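Local atomic coordinates of trans-isoprenyl diphosphate synthase (Caulobacter crescentus, PDB entry 3OYR), a protein that probably condenses isopentenyl diphosphate with farnesyl diphosphate to make all-trans-octaprenyl diphosphate, the precursor of the side chain of isoprenoid quinones. Residues K89-A93 and L143-T147; H59-G65 and R114-A120; D251-G255 and A279-Q285. All coordinates share one frame. Numbering follows the deposited sequence.

All three contacts belong to one predominantly helical isoprenoid synthase fold. Along the chain contacts 1 and 2 interlock, their segments alternating as 59-65, 89-93, 114-120 and 143-147, whereas contact 3 follows in series. Helix 87-109, which carries contact 1 near its start and the calcium-binding D105 and D109 near its end, leads into the hairpin of contact 2; from there the chain passes to helix 126-147. Centres lie about 23 Å apart for contacts 1 and 2, about 26 Å for 2 and 3, and about 40 Å for 1 and 3, which flank the chain's centre. Contact 2 holds diphosphate ligands, contact 3 borders the metal region, and contact 1 packs helices away from the active site.

Contact 1 (K89-A93 and L143-T147); sequences KLAAA and LMVET
Helix-to-helix packing joins the first turns of helix 87-109 to the last turns of helix 126-147 in the largely buried helical body. Both segments are helical, and their local axes run nearly antiparallel, at 162° (signed crossing -162°), with a closest approach of 8.6 Å. K89 lies opposite L143 (CA-CA 5.7 Å) and L90 opposite M144 (CA-CA 5.8 Å). A92 and A93 pack against L143 and M144: A93 CB sits 3.6 Å from M144 CG and A92 CB 4.0 Å from L143 CD1. L90 (mt) brings CD2 to 3.8 Å from M144 CG and 3.7 Å from T147 CG2. K89 CB also packs on T147 CG2, at 3.7 Å, and its extended mttt chain carries NZ to the more exposed margin, 2.6 Å from E146 OE2 in a salt bridge; a water links K89 NZ to E146 O, 3.1 Å from each. R45 of helix 25-45 also pairs with E146. Antiparallel helix packing of this kind builds the α-helical isoprenoid synthase fold.

Contact 2 (H59-G65 and R114-A120); sequences HLIAAGG and RRGKVAA. With DMA (dimethylallyl diphosphate), chain D; DMA (dimethylallyl diphosphate), chain G.
Two adjacent arginines on a tight hairpin reach two different dimethylallyl diphosphates, while the second of them also grips the end of a helix. Residues 114-117 form a type I' turn, closed by R114 N to K117 O (2.9 Å) and K117 N to R114 O (3.1 Å), with R115 (55/34) and G116 (87/-11) at positive phi. Facing it, helix 52-61 gives way through a type I turn, I61-G64, to G64 (142/-151) and G65 (114/142). A63 lies opposite R115 (CA-CA 5.9 Å) and L60 opposite A120 (CA-CA 7.1 Å). R115, extended as mtt, donates NH2 to L60 O (2.9 Å), NE to O2B (2.8 Å) and NH1 to O1B (2.8 Å) of the chain D ligand. G65 CA lies over the R115 guanidinium, 3.6 Å from R115 NE, where a CB would clash with R115 CZ. R114 (tpp) bends to give NH1 to O1B (2.7 Å) and NH2 to O3B (3.0 Å) of the chain G ligand, and also pairs with D106. Farther out, K117 NZ donates a hydrogen bond to H59 O (3.0 Å) while its CD makes a CH-pi contact with the H59 ring (3.9 Å to the centroid); H59 NE2 donates to V118 O (2.9 Å). K66, R69 and H98 also hydrogen-bond to the chain D ligand, and these loops contribute to the two diphosphate pockets of a trans-prenyltransferase, beside its DDxxD motif.

Contact 3 (D251-G255 and A279-Q285); sequences DFREG and AIGRREQ
On helix 250-254, D251 faces away and anchors the segment by its N, hydrogen-bonded to D236 OD2; the contact begins at F252. F252 (t) turns its ring to the other segment, CZ 3.8 Å from A279 CB and CD1 3.7 Å from I280 CD1, and its O accepts Q285 NE2 at 3.0 Å. The ring also packs on F290 and A293 of helix 287-299, where the two helix ends meet. Q285 NE2, lying over the F252 ring face, also donates to A279 O (2.8 Å). R253 CG comes within 3.5 Å of Q285 OE1. E254, its side chain near the calcium, brings O 3.3 Å from R283 CD. G255 (75/29) ends the helix in a Schellman motif, its CA 4.7 Å from I280 CA; a CB there would strike R283 CD. R283, the first residue beyond helix 273-281 to leave helical phi/psi, has positive phi and packs over this helix end, CD 3.7 Å from G255 CA. A single cross-segment hydrogen bond, amide to carbonyl, plus side-chain packing joins two helix ends without a salt bridge.

Contact 1 (K89-A93 and L143-T147)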
ATOM      1  N   LYS B  89      10.954  -2.115  15.801  1.00 18.63           N
ATOM      2  CA  LYS B  89       9.703  -1.688  15.175  1.00 22.28           C
ATOM      3  C   LYS B  89       9.878  -1.335  13.701  1.00 23.57           C
ATOM      4  O   LYS B  89       9.019  -1.687  12.880  1.00 31.07           O
ATOM      5  CB  LYS B  89       9.054  -0.538  15.936  1.00 28.36           C
ATOM      6  CG  LYS B  89       8.807  -0.855  17.408  1.00 36.81           C
ATOM      7  CD  LYS B  89       8.002   0.241  18.082  1.00 34.39           C
ATOM      8  CE  LYS B  89       7.568  -0.190  19.494  1.00 40.48           C
ATOM      9  NZ  LYS B  89       6.526   0.755  20.029  1.00 45.80           N
ATOM     10  N   LEU B  90      10.990  -0.666  13.380  1.00 27.71           N
ATOM     11  CA  LEU B  90      11.375  -0.369  11.987  1.00 28.41           C
ATOM     12  C   LEU B  90      11.610  -1.652  11.223  1.00 27.30           C
ATOM     13  O   LEU B  90      11.078  -1.817  10.120  1.00 28.96           O
ATOM     14  CB  LEU B  90      12.616   0.530  11.916  1.00 31.95           C
ATOM     15  CG  LEU B  90      12.518   1.877  12.637  1.00 32.85           C
ATOM     16  CD1 LEU B  90      13.850   2.613  12.599  1.00 41.79           C
ATOM     17  CD2 LEU B  90      11.414   2.775  12.086  1.00 30.71           C
ATOM     18  N   ALA B  91      12.344  -2.587  11.831  1.00 25.99           N
ATOM     19  CA  ALA B  91      12.572  -3.907  11.213  1.00 26.21           C
ATOM     20  C   ALA B  91      11.269  -4.616  10.906  1.00 26.75           C
ATOM     21  O   ALA B  91      11.089  -5.151   9.799  1.00 25.18           O
ATOM     22  CB  ALA B  91      13.473  -4.785  12.097  1.00 21.43           C
ATOM     23  N   ALA B  92      10.356  -4.605  11.880  1.00 24.71           N
ATOM     24  CA  ALA B  92       9.015  -5.145  11.682  1.00 22.52           C
ATOM     25  C   ALA B  92       8.241  -4.427  10.545  1.00 22.29           C
ATOM     26  O   ALA B  92       7.595  -5.077   9.687  1.00 23.98           O
ATOM     27  CB  ALA B  92       8.233  -5.088  13.023  1.00 13.57           C
ATOM     28  N   ALA B  93       8.290  -3.097  10.546  1.00 25.51           N
ATOM     29  CA  ALA B  93       7.646  -2.284   9.479  1.00 26.35           C
ATOM     30  C   ALA B  93       8.174  -2.652   8.091  1.00 28.79           C
ATOM     31  O   ALA B  93       7.390  -2.802   7.117  1.00 24.07           O
ATOM     32  CB  ALA B  93       7.853  -0.795   9.736  1.00 25.65           C
ATOM     33  N   LEU B 143       3.690   1.479  12.989  1.00 28.97           N
ATOM     34  CA  LEU B 143       4.883   1.049  13.729  1.00 28.57           C
ATOM     35  C   LEU B 143       5.985   2.096  13.721  1.00 25.42           C
ATOM     36  O   LEU B 143       6.599   2.426  14.749  1.00 30.17           O
ATOM     37  CB  LEU B 143       5.434  -0.256  13.127  1.00 30.32           C
ATOM     38  CG  LEU B 143       4.805  -1.508  13.698  1.00 36.73           C
ATOM     39  CD1 LEU B 143       5.075  -2.681  12.769  1.00 31.88           C
ATOM     40  CD2 LEU B 143       5.356  -1.738  15.131  1.00 26.32           C
ATOM     41  N   MET B 144       6.231   2.634  12.542  1.00 28.38           N
ATOM     42  CA  MET B 144       7.246   3.660  12.386  1.00 30.01           C
ATOM     43  C   MET B 144       6.943   4.903  13.163  1.00 31.60           C
ATOM     44  O   MET B 144       7.837   5.456  13.780  1.00 32.54           O
ATOM     45  CB  MET B 144       7.438   3.968  10.928  1.00 31.25           C
ATOM     46  CG  MET B 144       8.101   2.798  10.277  1.00 48.03           C
ATOM     47  SD  MET B 144       8.773   3.169   8.694  1.00 50.79           S
ATOM     48  CE  MET B 144       7.275   3.423   7.748  1.00 12.26           C
ATOM     49  N   VAL B 145       5.675   5.305  13.166  1.00 30.99           N
ATOM     50  CA  VAL B 145       5.214   6.420  13.989  1.00 34.15           C
ATOM     51  C   VAL B 145       5.588   6.236  15.468  1.00 40.43           C
ATOM     52  O   VAL B 145       6.068   7.181  16.126  1.00 37.70           O
ATOM     53  CB  VAL B 145       3.682   6.649  13.815  1.00 33.55           C
ATOM     54  CG1 VAL B 145       3.159   7.537  14.898  1.00 28.41           C
ATOM     55  CG2 VAL B 145       3.364   7.265  12.423  1.00 24.51           C
ATOM     56  N   GLU B 146       5.393   5.018  15.983  1.00 37.05           N
ATOM     57  CA  GLU B 146       5.736   4.701  17.378  1.00 33.62           C
ATOM     58  C   GLU B 146       7.197   4.949  17.744  1.00 34.31           C
ATOM     59  O   GLU B 146       7.496   5.304  18.887  1.00 39.04           O
ATOM     60  CB  GLU B 146       5.385   3.257  17.717  1.00 33.54           C
ATOM     61  CG  GLU B 146       3.903   2.977  17.907  1.00 40.94           C
ATOM     62  CD  GLU B 146       3.580   1.485  17.935  1.00 47.20           C
ATOM     63  OE1 GLU B 146       2.544   1.108  17.360  1.00 60.20           O
ATOM     64  OE2 GLU B 146       4.352   0.695  18.529  1.00 47.55           O
ATOM     65  N   THR B 147       8.107   4.755  16.794  1.00 28.72           N
ATOM     66  CA  THR B 147       9.534   4.969  17.050  1.00 35.96           C
ATOM     67  C   THR B 147       9.883   6.452  17.184  1.00 38.23           C
ATOM     68  O   THR B 147      10.958   6.788  17.702  1.00 37.14           O
ATOM     69  CB  THR B 147      10.417   4.395  15.927  1.00 39.80           C
ATOM     70  OG1 THR B 147      10.401   5.290  14.810  1.00 53.93           O
ATOM     71  CG2 THR B 147       9.912   3.039  15.478  1.00 33.14           C
TER
HETATM   72  O   HOH W   1       8.725   2.904  20.405  1.00 50.89           O

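Contact 2 (H59-G65 and R114-A120)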
ATOM      1  N   HIS B  59      -1.036 -16.725   6.454  1.00 30.36           N
ATOM      2  CA  HIS B  59      -0.821 -17.697   5.387  1.00 33.50           C
ATOM      3  C   HIS B  59       0.511 -17.382   4.679  1.00 38.15           C
ATOM      4  O   HIS B  59       1.309 -18.286   4.441  1.00 34.94           O
ATOM      5  CB  HIS B  59      -1.996 -17.697   4.414  1.00 33.40           C
ATOM      6  CG  HIS B  59      -1.782 -18.536   3.186  1.00 44.39           C
ATOM      7  ND1 HIS B  59      -2.152 -19.864   3.117  1.00 47.44           N
ATOM      8  CD2 HIS B  59      -1.269 -18.228   1.969  1.00 45.40           C
ATOM      9  CE1 HIS B  59      -1.862 -20.342   1.921  1.00 50.49           C
ATOM     10  NE2 HIS B  59      -1.317 -19.372   1.206  1.00 48.01           N
ATOM     11  N   LEU B  60       0.767 -16.096   4.408  1.00 40.21           N
ATOM     12  CA  LEU B  60       2.020 -15.669   3.777  1.00 31.80           C
ATOM     13  C   LEU B  60       3.226 -15.573   4.729  1.00 31.03           C
ATOM     14  O   LEU B  60       4.300 -16.113   4.425  1.00 29.24           O
ATOM     15  CB  LEU B  60       1.825 -14.355   3.008  1.00 32.73           C
ATOM     16  CG  LEU B  60       3.028 -13.841   2.194  1.00 39.20           C
ATOM     17  CD1 LEU B  60       3.627 -14.932   1.315  1.00 40.63           C
ATOM     18  CD2 LEU B  60       2.627 -12.676   1.323  1.00 26.82           C
ATOM     19  N   ILE B  61       3.045 -14.887   5.856  1.00 30.65           N
ATOM     20  CA  ILE B  61       4.117 -14.632   6.794  1.00 30.22           C
ATOM     21  C   ILE B  61       4.646 -15.921   7.445  1.00 35.35           C
ATOM     22  O   ILE B  61       5.858 -16.168   7.436  1.00 40.94           O
ATOM     23  CB  ILE B  61       3.705 -13.574   7.853  1.00 31.75           C
ATOM     24  CG1 ILE B  61       3.418 -12.212   7.192  1.00 25.74           C
ATOM     25  CG2 ILE B  61       4.783 -13.440   8.928  1.00 35.02           C
ATOM     26  CD1 ILE B  61       2.540 -11.243   8.074  1.00 23.37           C
ATOM     27  N   ALA B  62       3.746 -16.752   7.974  1.00 40.90           N
ATOM     28  CA  ALA B  62       4.146 -18.034   8.580  1.00 41.66           C
ATOM     29  C   ALA B  62       4.662 -19.076   7.572  1.00 42.48           C
ATOM     30  O   ALA B  62       5.330 -20.032   7.976  1.00 41.19           O
ATOM     31  CB  ALA B  62       3.012 -18.624   9.467  1.00 34.74           C
ATOM     32  N   ALA B  63       4.389 -18.872   6.277  1.00 40.61           N
ATOM     33  CA  ALA B  63       4.823 -19.798   5.217  1.00 39.28           C
ATOM     34  C   ALA B  63       6.343 -19.931   5.077  1.00 43.20           C
ATOM     35  O   ALA B  63       6.845 -20.927   4.549  1.00 41.89           O
ATOM     36  CB  ALA B  63       4.227 -19.396   3.876  1.00 40.11           C
ATOM     37  N   GLY B  64       7.068 -18.923   5.546  1.00 44.83           N
ATOM     38  CA  GLY B  64       8.519 -18.918   5.467  1.00 42.15           C
ATOM     39  C   GLY B  64       9.028 -17.522   5.174  1.00 39.58           C
ATOM     40  O   GLY B  64       8.398 -16.513   5.538  1.00 37.09           O
ATOM     41  N   GLY B  65      10.178 -17.469   4.517  1.00 38.00           N
ATOM     42  CA  GLY B  65      10.768 -16.209   4.100  1.00 34.99           C
ATOM     43  C   GLY B  65      12.053 -16.013   4.860  1.00 32.78           C
ATOM     44  O   GLY B  65      12.132 -16.332   6.038  1.00 32.91           O
ATOM     45  N   ARG B 114       3.978 -19.087  -3.800  1.00 27.30           N
ATOM     46  CA  ARG B 114       4.787 -18.159  -3.027  1.00 33.38           C
ATOM     47  C   ARG B 114       5.139 -18.807  -1.707  1.00 31.53           C
ATOM     48  O   ARG B 114       4.240 -19.214  -0.951  1.00 32.64           O
ATOM     49  CB  ARG B 114       4.043 -16.831  -2.791  1.00 33.01           C
ATOM     50  CG  ARG B 114       4.745 -15.916  -1.767  1.00 31.75           C
ATOM     51  CD  ARG B 114       6.035 -15.318  -2.303  1.00 30.31           C
ATOM     52  NE  ARG B 114       5.754 -14.417  -3.412  1.00 22.25           N
ATOM     53  CZ  ARG B 114       6.673 -13.852  -4.195  1.00 26.02           C
ATOM     54  NH1 ARG B 114       7.972 -14.069  -3.994  1.00 32.67           N
ATOM     55  NH2 ARG B 114       6.273 -13.046  -5.173  1.00 26.73           N
ATOM     56  N   ARG B 115       6.445 -18.910  -1.448  1.00 31.19           N
ATOM     57  CA  ARG B 115       6.984 -19.514  -0.226  1.00 35.34           C
ATOM     58  C   ARG B 115       6.468 -20.949  -0.003  1.00 38.90           C
ATOM     59  O   ARG B 115       6.246 -21.378   1.139  1.00 35.69           O
ATOM     60  CB  ARG B 115       6.724 -18.623   1.006  1.00 35.56           C
ATOM     61  CG  ARG B 115       7.454 -17.279   0.996  1.00 32.00           C
ATOM     62  CD  ARG B 115       7.049 -16.420   2.210  1.00 33.25           C
ATOM     63  NE  ARG B 115       7.825 -15.168   2.299  1.00 31.36           N
ATOM     64  CZ  ARG B 115       7.534 -14.140   3.095  1.00 31.50           C
ATOM     65  NH1 ARG B 115       8.320 -13.060   3.090  1.00 25.15           N
ATOM     66  NH2 ARG B 115       6.457 -14.173   3.893  1.00 26.71           N
ATOM     67  N   GLY B 116       6.267 -21.681  -1.099  1.00 33.99           N
ATOM     68  CA  GLY B 116       5.878 -23.089  -1.024  1.00 40.98           C
ATOM     69  C   GLY B 116       4.381 -23.331  -0.911  1.00 44.90           C
ATOM     70  O   GLY B 116       3.936 -24.474  -1.024  1.00 44.22           O
ATOM     71  N   LYS B 117       3.611 -22.266  -0.672  1.00 39.38           N
ATOM     72  CA  LYS B 117       2.154 -22.350  -0.555  1.00 39.61           C
ATOM     73  C   LYS B 117       1.518 -21.705  -1.782  1.00 43.20           C
ATOM     74  O   LYS B 117       2.164 -20.925  -2.494  1.00 50.25           O
ATOM     75  CB  LYS B 117       1.648 -21.648   0.719  1.00 34.22           C
ATOM     76  CG  LYS B 117       1.965 -22.354   2.050  1.00 41.05           C
ATOM     77  CD  LYS B 117       1.213 -21.662   3.196  1.00 52.84           C
ATOM     78  CE  LYS B 117       1.740 -22.039   4.582  1.00 58.31           C
ATOM     79  NZ  LYS B 117       1.354 -21.026   5.633  1.00 49.93           N
ATOM     80  N   VAL B 118       0.254 -22.030  -2.022  1.00 42.66           N
ATOM     81  CA  VAL B 118      -0.556 -21.374  -3.049  1.00 44.11           C
ATOM     82  C   VAL B 118      -0.595 -19.875  -2.735  1.00 44.70           C
ATOM     83  O   VAL B 118      -0.643 -19.494  -1.561  1.00 44.55           O
ATOM     84  CB  VAL B 118      -1.992 -22.000  -3.098  1.00 50.57           C
ATOM     85  CG1 VAL B 118      -2.707 -21.873  -1.738  1.00 55.08           C
ATOM     86  CG2 VAL B 118      -2.832 -21.407  -4.203  1.00 47.60           C
ATOM     87  N   ALA B 119      -0.499 -19.035  -3.768  1.00 43.02           N
ATOM     88  CA  ALA B 119      -0.553 -17.589  -3.585  1.00 40.53           C
ATOM     89  C   ALA B 119      -1.916 -17.191  -3.007  1.00 43.39           C
ATOM     90  O   ALA B 119      -2.957 -17.633  -3.505  1.00 42.59           O
ATOM     91  CB  ALA B 119      -0.308 -16.886  -4.897  1.00 37.10           C
ATOM     92  N   ALA B 120      -1.888 -16.361  -1.960  1.00 38.44           N
ATOM     93  CA  ALA B 120      -3.077 -15.956  -1.191  1.00 37.04           C
ATOM     94  C   ALA B 120      -4.296 -15.556  -2.016  1.00 37.68           C
ATOM     95  O   ALA B 120      -5.432 -15.877  -1.644  1.00 39.95           O
ATOM     96  CB  ALA B 120      -2.716 -14.837  -0.233  1.00 39.33           C
TER
HETATM   97  C1  DMA D 336      11.039 -11.868  -3.026  1.00 34.07           C
HETATM   98  O1  DMA D 336      11.895 -11.610  -1.905  1.00 31.76           O
HETATM   99  C2  DMA D 336      11.082 -10.475  -3.546  1.00 40.81           C
HETATM  100  C3  DMA D 336      11.955 -10.091  -4.482  1.00 44.64           C
HETATM  101  C4  DMA D 336      12.877 -11.051  -5.186  1.00 35.88           C
HETATM  102  C5  DMA D 336      11.960  -8.637  -4.838  1.00 37.87           C
HETATM  103  PA  DMA D 336      12.731 -12.694  -1.067  1.00 35.52           P
HETATM  104  O1A DMA D 336      13.562 -12.023   0.008  1.00 24.76           O
HETATM  105  O2A DMA D 336      13.483 -13.561  -2.038  1.00 32.14           O
HETATM  106  O3A DMA D 336      11.456 -13.486  -0.455  1.00 29.24           O
HETATM  107  PB  DMA D 336      11.245 -14.124   1.025  1.00 31.19           P
HETATM  108  O1B DMA D 336      10.862 -12.969   1.929  1.00 35.06           O
HETATM  109  O2B DMA D 336      10.077 -15.016   0.664  1.00 34.15           O
HETATM  110  O3B DMA D 336      12.505 -14.829   1.450  1.00 33.39           O
HETATM  111  C1  DMA G 339       9.749  -7.944  -7.704  1.00 47.45           C
HETATM  112  O1  DMA G 339      10.570  -9.028  -8.124  1.00 40.17           O
HETATM  113  C2  DMA G 339       8.804  -8.300  -6.599  1.00 55.47           C
HETATM  114  C3  DMA G 339       8.567  -7.487  -5.563  1.00 44.33           C
HETATM  115  C4  DMA G 339       9.209  -6.147  -5.391  1.00 45.48           C
HETATM  116  C5  DMA G 339       7.600  -7.964  -4.531  1.00 32.94           C
HETATM  117  PA  DMA G 339      10.044 -10.421  -8.788  1.00 32.43           P
HETATM  118  O1A DMA G 339      11.235 -10.921  -9.547  1.00 32.48           O
HETATM  119  O2A DMA G 339       8.708 -10.280  -9.466  1.00 42.31           O
HETATM  120  O3A DMA G 339       9.893 -11.280  -7.427  1.00 35.46           O
HETATM  121  PB  DMA G 339       9.292 -12.776  -7.295  1.00 37.98           P
HETATM  122  O1B DMA G 339       9.600 -12.992  -5.837  1.00 33.11           O
HETATM  123  O2B DMA G 339      10.076 -13.620  -8.273  1.00 37.21           O
HETATM  124  O3B DMA G 339       7.828 -12.713  -7.666  1.00 33.63           O

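Contact 3 (D251-G255 and A279-Q285)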
ATOM      1  N   ASP B 251       8.756 -15.289 -15.007  1.00 43.24           N
ATOM      2  CA  ASP B 251       9.136 -14.156 -15.876  1.00 44.28           C
ATOM      3  C   ASP B 251       8.887 -14.510 -17.338  1.00 46.31           C
ATOM      4  O   ASP B 251       8.216 -13.758 -18.050  1.00 46.84           O
ATOM      5  CB  ASP B 251      10.608 -13.729 -15.702  1.00 45.48           C
ATOM      6  CG  ASP B 251      10.943 -13.228 -14.279  1.00 52.40           C
ATOM      7  OD1 ASP B 251      10.050 -12.743 -13.541  1.00 46.33           O
ATOM      8  OD2 ASP B 251      12.132 -13.326 -13.905  1.00 45.12           O
ATOM      9  N   PHE B 252       9.409 -15.663 -17.763  1.00 45.63           N
ATOM     10  CA  PHE B 252       9.238 -16.127 -19.131  1.00 46.61           C
ATOM     11  C   PHE B 252       7.765 -16.278 -19.514  1.00 46.58           C
ATOM     12  O   PHE B 252       7.337 -15.750 -20.540  1.00 49.73           O
ATOM     13  CB  PHE B 252      10.013 -17.427 -19.412  1.00 51.04           C
ATOM     14  CG  PHE B 252       9.916 -17.874 -20.850  1.00 56.09           C
ATOM     15  CD1 PHE B 252      10.644 -17.217 -21.844  1.00 53.89           C
ATOM     16  CD2 PHE B 252       9.067 -18.917 -21.218  1.00 60.65           C
ATOM     17  CE1 PHE B 252      10.538 -17.593 -23.184  1.00 58.15           C
ATOM     18  CE2 PHE B 252       8.955 -19.308 -22.555  1.00 63.66           C
ATOM     19  CZ  PHE B 252       9.699 -18.650 -23.541  1.00 59.12           C
ATOM     20  N   ARG B 253       6.993 -16.973 -18.684  1.00 43.74           N
ATOM     21  CA  ARG B 253       5.563 -17.134 -18.934  1.00 46.74           C
ATOM     22  C   ARG B 253       4.721 -15.837 -18.834  1.00 52.78           C
ATOM     23  O   ARG B 253       3.656 -15.757 -19.443  1.00 52.58           O
ATOM     24  CB  ARG B 253       4.985 -18.271 -18.076  1.00 48.68           C
ATOM     25  CG  ARG B 253       5.230 -19.659 -18.678  1.00 58.82           C
ATOM     26  CD  ARG B 253       4.685 -20.801 -17.823  1.00 68.56           C
ATOM     27  NE  ARG B 253       5.692 -21.330 -16.903  1.00 72.81           N
ATOM     28  CZ  ARG B 253       5.815 -20.971 -15.626  1.00 65.72           C
ATOM     29  NH1 ARG B 253       4.992 -20.079 -15.092  1.00 51.95           N
ATOM     30  NH2 ARG B 253       6.766 -21.509 -14.877  1.00 59.64           N
ATOM     31  N   GLU B 254       5.207 -14.827 -18.104  1.00 54.85           N
ATOM     32  CA  GLU B 254       4.574 -13.486 -18.068  1.00 56.09           C
ATOM     33  C   GLU B 254       4.959 -12.638 -19.282  1.00 55.61           C
ATOM     34  O   GLU B 254       4.364 -11.589 -19.527  1.00 59.92           O
ATOM     35  CB  GLU B 254       4.966 -12.705 -16.797  1.00 57.75           C
ATOM     36  CG  GLU B 254       4.233 -13.104 -15.518  1.00 66.40           C
ATOM     37  CD  GLU B 254       5.099 -12.980 -14.248  1.00 79.02           C
ATOM     38  OE1 GLU B 254       4.955 -13.845 -13.352  1.00 76.06           O
ATOM     39  OE2 GLU B 254       5.920 -12.034 -14.133  1.00 75.80           O
ATOM     40  N   GLY B 255       5.976 -13.074 -20.016  1.00 51.30           N
ATOM     41  CA  GLY B 255       6.514 -12.295 -21.134  1.00 52.15           C
ATOM     42  C   GLY B 255       7.349 -11.136 -20.632  1.00 46.38           C
ATOM     43  O   GLY B 255       7.456 -10.093 -21.284  1.00 42.45           O
ATOM     44  N   ALA B 279       7.238 -15.919 -28.519  1.00 82.72           N
ATOM     45  CA  ALA B 279       7.089 -16.264 -27.106  1.00 80.70           C
ATOM     46  C   ALA B 279       6.978 -15.065 -26.161  1.00 80.55           C
ATOM     47  O   ALA B 279       6.316 -15.162 -25.130  1.00 82.19           O
ATOM     48  CB  ALA B 279       8.222 -17.180 -26.663  1.00 79.10           C
ATOM     49  N   ILE B 280       7.621 -13.951 -26.508  1.00 77.93           N
ATOM     50  CA  ILE B 280       7.696 -12.786 -25.614  1.00 77.45           C
ATOM     51  C   ILE B 280       6.943 -11.565 -26.147  1.00 80.50           C
ATOM     52  O   ILE B 280       6.116 -10.981 -25.439  1.00 81.42           O
ATOM     53  CB  ILE B 280       9.175 -12.398 -25.303  1.00 73.93           C
ATOM     54  CG1 ILE B 280       9.948 -13.586 -24.707  1.00 69.73           C
ATOM     55  CG2 ILE B 280       9.256 -11.144 -24.416  1.00 75.81           C
ATOM     56  CD1 ILE B 280       9.624 -13.919 -23.251  1.00 60.90           C
ATOM     57  N   GLY B 281       7.246 -11.183 -27.386  1.00 84.01           N
ATOM     58  CA  GLY B 281       6.654 -10.007 -28.025  1.00 87.04           C
ATOM     59  C   GLY B 281       5.168 -10.158 -28.281  1.00 90.04           C
ATOM     60  O   GLY B 281       4.381  -9.277 -27.927  1.00 92.03           O
ATOM     61  N   ARG B 282       4.787 -11.276 -28.895  1.00 91.44           N
ATOM     62  CA  ARG B 282       3.376 -11.597 -29.110  1.00 93.36           C
ATOM     63  C   ARG B 282       2.839 -12.476 -27.981  1.00 94.90           C
ATOM     64  O   ARG B 282       1.620 -12.609 -27.821  1.00 94.19           O
ATOM     65  CB  ARG B 282       3.162 -12.280 -30.462  1.00 93.77           C
ATOM     66  CG  ARG B 282       3.658 -11.495 -31.664  1.00 95.00           C
ATOM     67  CD  ARG B 282       3.064 -12.055 -32.940  1.00 98.30           C
ATOM     68  NE  ARG B 282       4.093 -12.405 -33.917  1.00 98.04           N
ATOM     69  CZ  ARG B 282       4.534 -13.642 -34.137  1.00 95.32           C
ATOM     70  NH1 ARG B 282       4.038 -14.669 -33.457  1.00 91.38           N
ATOM     71  NH2 ARG B 282       5.475 -13.855 -35.045  1.00 92.72           N
ATOM     72  N   ARG B 283       3.766 -13.073 -27.224  1.00 95.52           N
ATOM     73  CA  ARG B 283       3.488 -13.854 -25.999  1.00 97.13           C
ATOM     74  C   ARG B 283       2.671 -15.148 -26.204  1.00 98.19           C
ATOM     75  O   ARG B 283       1.830 -15.511 -25.369  1.00 96.98           O
ATOM     76  CB  ARG B 283       2.892 -12.962 -24.896  1.00 96.63           C
ATOM     77  CG  ARG B 283       3.491 -13.195 -23.526  1.00 97.24           C
ATOM     78  CD  ARG B 283       3.061 -12.115 -22.548  1.00100.22           C
ATOM     79  NE  ARG B 283       1.660 -12.243 -22.151  1.00103.72           N
ATOM     80  CZ  ARG B 283       1.210 -13.052 -21.193  1.00102.14           C
ATOM     81  NH1 ARG B 283      -0.084 -13.086 -20.915  1.00103.10           N
ATOM     82  NH2 ARG B 283       2.041 -13.829 -20.513  1.00101.97           N
ATOM     83  N   GLU B 284       2.949 -15.840 -27.311  1.00 97.91           N
ATOM     84  CA  GLU B 284       2.279 -17.094 -27.669  1.00 96.54           C
ATOM     85  C   GLU B 284       3.134 -18.268 -27.206  1.00 94.51           C
ATOM     86  O   GLU B 284       4.279 -18.409 -27.642  1.00 93.96           O
ATOM     87  CB  GLU B 284       2.049 -17.163 -29.182  1.00 97.98           C
ATOM     88  CG  GLU B 284       1.364 -15.925 -29.769  1.00101.91           C
ATOM     89  CD  GLU B 284       1.258 -15.964 -31.286  1.00107.02           C
ATOM     90  OE1 GLU B 284       0.707 -16.949 -31.822  1.00108.22           O
ATOM     91  OE2 GLU B 284       1.715 -15.006 -31.944  1.00107.80           O
ATOM     92  N   GLN B 285       2.584 -19.103 -26.321  1.00 92.67           N
ATOM     93  CA  GLN B 285       3.399 -20.063 -25.567  1.00 91.01           C
ATOM     94  C   GLN B 285       2.793 -21.432 -25.247  1.00 93.66           C
ATOM     95  O   GLN B 285       1.573 -21.599 -25.183  1.00 92.55           O
ATOM     96  CB  GLN B 285       3.851 -19.433 -24.250  1.00 88.50           C
ATOM     97  CG  GLN B 285       5.100 -18.599 -24.360  1.00 82.11           C
ATOM     98  CD  GLN B 285       5.567 -18.103 -23.026  1.00 76.77           C
ATOM     99  OE1 GLN B 285       5.411 -18.778 -22.009  1.00 76.91           O
ATOM    100  NE2 GLN B 285       6.155 -16.917 -23.017  1.00 72.04           N
TER